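Local coordinates for histidine-containing phosphotransfer protein 2 (Oryza sativa, PDB 1YVI), which relays phosphoryl groups through a histidine from cytokinin sensor histidine kinases to response regulators, so acting as a positive regulator of cytokinin signalling, at residues G21-Q26 / Y125-K130; Q92-T97 / A118-D123. One frame throughout, in Å; residues are numbered along the deposited sequence.

Interaction 1 (G21-Q26 / Y125-K130); sequences GLVDEQ and YDLRNK
L22 and L127 mark the closest backbone approach, 6.3 Å from CA to CA, where the loop joining helix 2-19 to helix 25-34 passes the long C-terminal helix 110-142 of the HPt fold. G21 ends the preceding helix in a Schellman motif, and its phi of 80° suits a glycine. The next residue, L22, turns its side chain to the long helix. The contact is apolar. CG of L127 lies anti to its backbone N (chi1 -174°), and beyond it the CD1 methyl meets both loop residues: V23 CG1 at 3.6 Å and L22 CB at 3.9 Å. The V23 and L127 side chains cross at about a right angle, and the beta-branched valine fits an extended position, its side chain also touching M17 and F18 of helix 2-19. L22 reaches one helical turn further and lays CD1 3.8 Å from K130 CG. There lysine serves both environments: its CG methylene packs on L22, while chi4 of -80° bends K130 NZ to N129 OD1, a hydrogen bond of 2.8 Å. Past the valine, D24 N-caps helix 25-34, its OD1 accepting from Q26 N at 2.8 Å, with the donor above the carboxylate plane.

Interaction 2 (Q92-T97 / A118-D123); sequences QKVKFT and AVVRND
T97 and D123 reach toward each other tip to tip across two almost antiparallel helices of the HPt four-helix bundle, whose axes approach to 8.9 Å with 172° between their directions. T97 OG1 lies 2.8 Å from D123 OD2, close enough for the hydroxyl to donate to it, although its single proton has an alternative acceptor within reach. The torsion that sets OG1 beside the backbone N (chi1 -61°) leaves the CG2 methyl anti to it, and that methyl packs against two valines, 3.6 Å from V120 CG2 and 3.7 Å from V119 CG1. Threonine thus suits a boundary position, offering a hydroxyl to the carboxylate and a methyl to the apolar seam.

The tight part of the contact is therefore at T97, with V120 and D123, and V94 joins it. V94 CG2 lies 3.8 Å from D123 CB as the two side chains run antiparallel alongside each other, so even the aspartate contributes its methylene to the packing. V94 and V120 form a looser buried pair, 4.4 Å between their CG1 atoms.

Toward the outer side the contact becomes polar and is mediated by water. K93 NZ stays 4.1 Å from D123 OD1, too far for a salt bridge; a water accepts from NZ and donates to OD1 at 2.9 Å. OD1 thus accepts from the water, while OD2 is the oxygen turned to the T97 hydroxyl, and the nearby lysine would probably help stabilise the negative charge.

Neighbouring helices close the inner side: V94 touches S86 and V120 touches L82, both of helix 72-89, while V120 also rests on I58 of helix 42-65.

From the N terminus, the chain runs through helix 2-19 into the turn at 21-26, whose partner, 125-130, comes 99 residues later; interaction 1 closes that long loop. Within it, after helices 25-34, 42-65 and 72-89, interaction 2 joins 92-97 to 118-123 and closes a much shorter hairpin of helices 92-106 and 110-142. The contacts are therefore nested, not crossed, and both use helix 110-142 at successive turns. They also touch directly: G21 O accepts from Q92 NE2. Together they tie the N-terminal helices to the bundle, whose helix 72-89 carries H80, the predicted phosphorylation site.

Interaction 1 (G21-Q26 / Y125-K130)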
loop_
_atom_site.group_PDB
_atom_site.type_symbol
_atom_site.label_atom_id
_atom_site.label_comp_id
_atom_site.label_asym_id
_atom_site.label_seq_id
_atom_site.Cartn_x
_atom_site.Cartn_y
_atom_site.Cartn_z
ATOM N N GLY A 21 7.440 5.666 -9.601
ATOM C CA GLY A 21 7.915 5.558 -8.229
ATOM C C GLY A 21 6.960 4.958 -7.212
ATOM O O GLY A 21 7.240 5.029 -6.033
ATOM N N LEU A 22 5.855 4.338 -7.666
ATOM C CA LEU A 22 4.805 3.867 -6.750
ATOM C C LEU A 22 5.222 2.574 -6.092
ATOM O O LEU A 22 4.831 2.300 -4.944
ATOM C CB LEU A 22 3.471 3.653 -7.485
ATOM C CG LEU A 22 2.875 4.932 -8.127
ATOM C CD1 LEU A 22 1.531 4.632 -8.778
ATOM C CD2 LEU A 22 2.705 6.067 -7.091
ATOM N N VAL A 23 5.966 1.747 -6.835
ATOM C CA VAL A 23 6.485 0.489 -6.271
ATOM C C VAL A 23 7.994 0.397 -6.499
ATOM O O VAL A 23 8.553 1.002 -7.447
ATOM C CB VAL A 23 5.781 -0.772 -6.880
ATOM C CG1 VAL A 23 4.283 -0.821 -6.518
ATOM C CG2 VAL A 23 5.969 -0.810 -8.427
ATOM N N ASP A 24 8.634 -0.344 -5.615
ATOM C CA ASP A 24 10.077 -0.563 -5.656
ATOM C C ASP A 24 10.424 -2.051 -5.940
ATOM O O ASP A 24 9.556 -2.848 -6.338
ATOM C CB ASP A 24 10.744 -0.091 -4.353
ATOM C CG ASP A 24 10.385 -0.958 -3.139
ATOM O OD1 ASP A 24 9.810 -2.055 -3.282
ATOM O OD2 ASP A 24 10.684 -0.533 -2.009
ATOM N N GLU A 25 11.692 -2.410 -5.730
ATOM C CA GLU A 25 12.176 -3.790 -5.991
ATOM C C GLU A 25 11.416 -4.878 -5.246
ATOM O O GLU A 25 11.347 -6.008 -5.727
ATOM C CB GLU A 25 13.698 -3.919 -5.712
ATOM C CG GLU A 25 14.046 -3.766 -4.194
ATOM C CD GLU A 25 15.512 -3.453 -3.918
ATOM O OE1 GLU A 25 16.406 -4.009 -4.627
ATOM O OE2 GLU A 25 15.767 -2.658 -2.971
ATOM N N GLN A 26 10.863 -4.578 -4.066
ATOM C CA GLN A 26 10.165 -5.612 -3.305
ATOM C C GLN A 26 8.955 -6.085 -4.110
ATOM O O GLN A 26 8.542 -7.203 -3.969
ATOM C CB GLN A 26 9.742 -5.146 -1.902
ATOM C CG GLN A 26 10.919 -4.693 -1.069
ATOM C CD GLN A 26 11.970 -5.784 -1.005
ATOM O OE1 GLN A 26 11.633 -6.969 -0.845
ATOM N NE2 GLN A 26 13.246 -5.406 -1.159
ATOM N N TYR A 125 -4.123 5.512 -1.755
ATOM C CA TYR A 125 -5.124 5.546 -2.837
ATOM C C TYR A 125 -4.522 5.622 -4.228
ATOM O O TYR A 125 -5.143 5.115 -5.185
ATOM C CB TYR A 125 -6.213 6.640 -2.593
ATOM C CG TYR A 125 -7.166 6.136 -1.502
ATOM C CD1 TYR A 125 -8.083 5.094 -1.791
ATOM C CD2 TYR A 125 -7.100 6.623 -0.187
ATOM C CE1 TYR A 125 -8.954 4.565 -0.812
ATOM C CE2 TYR A 125 -7.990 6.069 0.846
ATOM C CZ TYR A 125 -8.884 5.059 0.509
ATOM O OH TYR A 125 -9.729 4.527 1.455
ATOM N N ASP A 126 -3.386 6.315 -4.372
ATOM C CA ASP A 126 -2.660 6.320 -5.665
ATOM C C ASP A 126 -2.272 4.908 -6.022
ATOM O O ASP A 126 -2.451 4.490 -7.160
ATOM C CB ASP A 126 -1.315 7.049 -5.598
ATOM C CG ASP A 126 -1.432 8.569 -5.745
ATOM O OD1 ASP A 126 -2.536 9.064 -6.060
ATOM O OD2 ASP A 126 -0.408 9.243 -5.486
ATOM N N LEU A 127 -1.669 4.184 -5.081
ATOM C CA LEU A 127 -1.273 2.819 -5.430
ATOM C C LEU A 127 -2.501 1.891 -5.546
ATOM O O LEU A 127 -2.545 0.991 -6.408
ATOM C CB LEU A 127 -0.269 2.260 -4.399
ATOM C CG LEU A 127 0.366 0.903 -4.681
ATOM C CD1 LEU A 127 1.189 0.927 -5.973
ATOM C CD2 LEU A 127 1.322 0.591 -3.560
ATOM N N ARG A 128 -3.494 2.060 -4.664
ATOM C CA ARG A 128 -4.699 1.186 -4.742
ATOM C C ARG A 128 -5.351 1.277 -6.134
ATOM O O ARG A 128 -5.853 0.293 -6.704
ATOM C CB ARG A 128 -5.752 1.605 -3.688
ATOM C CG ARG A 128 -6.914 0.611 -3.687
ATOM C CD ARG A 128 -7.899 0.907 -2.530
ATOM N NE ARG A 128 -8.818 -0.232 -2.346
ATOM C CZ ARG A 128 -9.909 -0.491 -3.059
ATOM N NH1 ARG A 128 -10.299 0.266 -4.088
ATOM N NH2 ARG A 128 -10.608 -1.567 -2.756
ATOM N N ASN A 129 -5.336 2.484 -6.693
ATOM C CA ASN A 129 -5.885 2.696 -8.024
ATOM C C ASN A 129 -5.209 1.743 -9.019
ATOM O O ASN A 129 -5.866 1.038 -9.797
ATOM C CB ASN A 129 -5.593 4.139 -8.462
ATOM C CG ASN A 129 -5.908 4.362 -9.934
ATOM O OD1 ASN A 129 -5.048 4.256 -10.780
ATOM N ND2 ASN A 129 -7.173 4.609 -10.233
ATOM N N LYS A 130 -3.893 1.763 -9.034
ATOM C CA LYS A 130 -3.140 0.944 -10.026
ATOM C C LYS A 130 -3.329 -0.547 -9.725
ATOM O O LYS A 130 -3.530 -1.351 -10.639
ATOM C CB LYS A 130 -1.648 1.330 -9.936
ATOM C CG LYS A 130 -1.357 2.748 -10.346
ATOM C CD LYS A 130 -1.887 3.038 -11.743
ATOM C CE LYS A 130 -1.628 4.521 -12.166
ATOM N NZ LYS A 130 -2.624 5.461 -11.585
#

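Interaction 2 (Q92-T97 / A118-D123)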
loop_
_atom_site.group_PDB
_atom_site.type_symbol
_atom_site.label_atom_id
_atom_site.label_comp_id
_atom_site.label_asym_id
_atom_site.label_seq_id
_atom_site.Cartn_x
_atom_site.Cartn_y
_atom_site.Cartn_z
ATOM N N GLN A 92 6.512 1.678 -1.666
ATOM C CA GLN A 92 7.586 2.423 -0.997
ATOM C C GLN A 92 7.122 3.803 -0.510
ATOM O O GLN A 92 7.632 4.330 0.482
ATOM C CB GLN A 92 8.814 2.564 -1.925
ATOM C CG GLN A 92 8.637 3.564 -3.084
ATOM C CD GLN A 92 9.900 3.699 -3.961
ATOM O OE1 GLN A 92 10.967 3.275 -3.577
ATOM N NE2 GLN A 92 9.747 4.258 -5.144
ATOM N N LYS A 93 6.191 4.424 -1.209
ATOM C CA LYS A 93 5.779 5.799 -0.791
ATOM C C LYS A 93 4.954 5.725 0.495
ATOM O O LYS A 93 5.088 6.546 1.375
ATOM C CB LYS A 93 4.994 6.487 -1.936
ATOM C CG LYS A 93 5.912 6.787 -3.195
ATOM C CD LYS A 93 5.177 7.531 -4.221
ATOM C CE LYS A 93 5.122 9.040 -3.957
ATOM N NZ LYS A 93 4.225 9.596 -5.047
ATOM N N VAL A 94 4.086 4.719 0.607
ATOM C CA VAL A 94 3.351 4.546 1.855
ATOM C C VAL A 94 4.408 4.291 2.947
ATOM O O VAL A 94 4.361 4.848 4.033
ATOM C CB VAL A 94 2.358 3.370 1.741
ATOM C CG1 VAL A 94 1.648 3.078 3.072
ATOM C CG2 VAL A 94 1.345 3.639 0.610
ATOM N N LYS A 95 5.369 3.419 2.649
ATOM C CA LYS A 95 6.416 3.110 3.625
ATOM C C LYS A 95 7.151 4.389 4.085
ATOM O O LYS A 95 7.365 4.576 5.288
ATOM C CB LYS A 95 7.410 2.055 3.026
ATOM C CG LYS A 95 8.550 1.758 3.955
ATOM C CD LYS A 95 9.655 0.956 3.290
ATOM C CE LYS A 95 10.442 1.829 2.322
ATOM N NZ LYS A 95 11.260 0.986 1.391
ATOM N N PHE A 96 7.596 5.239 3.159
ATOM C CA PHE A 96 8.358 6.414 3.588
ATOM C C PHE A 96 7.529 7.389 4.389
ATOM O O PHE A 96 8.042 7.976 5.340
ATOM C CB PHE A 96 9.060 7.130 2.435
ATOM C CG PHE A 96 10.029 6.268 1.720
ATOM C CD1 PHE A 96 10.894 5.487 2.429
ATOM C CD2 PHE A 96 10.036 6.205 0.344
ATOM C CE1 PHE A 96 11.784 4.639 1.769
ATOM C CE2 PHE A 96 10.928 5.372 -0.299
ATOM C CZ PHE A 96 11.784 4.600 0.418
ATOM N N THR A 97 6.248 7.495 4.057
ATOM C CA THR A 97 5.321 8.382 4.832
ATOM C C THR A 97 5.175 7.868 6.263
ATOM O O THR A 97 5.245 8.648 7.223
ATOM C CB THR A 97 4.011 8.491 4.089
ATOM O OG1 THR A 97 4.274 9.087 2.797
ATOM C CG2 THR A 97 3.026 9.367 4.872
ATOM N N ALA A 118 -3.459 11.717 6.539
ATOM C CA ALA A 118 -4.001 12.154 5.248
ATOM C C ALA A 118 -3.016 11.867 4.096
ATOM O O ALA A 118 -3.432 11.445 3.011
ATOM C CB ALA A 118 -4.378 13.658 5.297
ATOM N N VAL A 119 -1.709 12.097 4.315
ATOM C CA VAL A 119 -0.703 11.764 3.291
ATOM C C VAL A 119 -0.662 10.219 3.083
ATOM O O VAL A 119 -0.475 9.719 1.936
ATOM C CB VAL A 119 0.741 12.367 3.648
ATOM C CG1 VAL A 119 1.782 11.999 2.575
ATOM C CG2 VAL A 119 0.673 13.979 3.893
ATOM N N VAL A 120 -0.772 9.470 4.177
ATOM C CA VAL A 120 -0.834 7.998 4.044
ATOM C C VAL A 120 -1.994 7.626 3.104
ATOM O O VAL A 120 -1.862 6.797 2.173
ATOM C CB VAL A 120 -0.947 7.277 5.387
ATOM C CG1 VAL A 120 -1.247 5.706 5.175
ATOM C CG2 VAL A 120 0.344 7.455 6.235
ATOM N N ARG A 121 -3.129 8.282 3.287
ATOM C CA ARG A 121 -4.271 7.960 2.452
ATOM C C ARG A 121 -3.950 8.339 1.012
ATOM O O ARG A 121 -4.204 7.546 0.094
ATOM C CB ARG A 121 -5.483 8.744 2.926
ATOM C CG ARG A 121 -6.191 8.102 4.083
ATOM C CD ARG A 121 -7.583 8.788 4.281
ATOM N NE ARG A 121 -8.091 8.339 5.562
ATOM C CZ ARG A 121 -7.922 8.999 6.721
ATOM N NH1 ARG A 121 -7.307 10.175 6.741
ATOM N NH2 ARG A 121 -8.425 8.487 7.846
ATOM N N ASN A 122 -3.350 9.529 0.809
ATOM C CA ASN A 122 -3.004 9.979 -0.586
ATOM C C ASN A 122 -2.162 8.900 -1.291
ATOM O O ASN A 122 -2.495 8.470 -2.407
ATOM C CB ASN A 122 -2.232 11.299 -0.553
ATOM C CG ASN A 122 -3.108 12.464 -0.067
ATOM O OD1 ASN A 122 -4.323 12.305 0.106
ATOM N ND2 ASN A 122 -2.484 13.617 0.170
ATOM N N ASP A 123 -1.087 8.467 -0.635
ATOM C CA ASP A 123 -0.165 7.471 -1.232
ATOM C C ASP A 123 -0.823 6.098 -1.373
ATOM O O ASP A 123 -0.615 5.420 -2.364
ATOM C CB ASP A 123 1.104 7.342 -0.359
ATOM C CG ASP A 123 2.037 8.593 -0.474
ATOM O OD1 ASP A 123 2.109 9.263 -1.542
ATOM O OD2 ASP A 123 2.713 8.858 0.508
HETATM O O HOH W 1 1.905 8.191 -4.271
#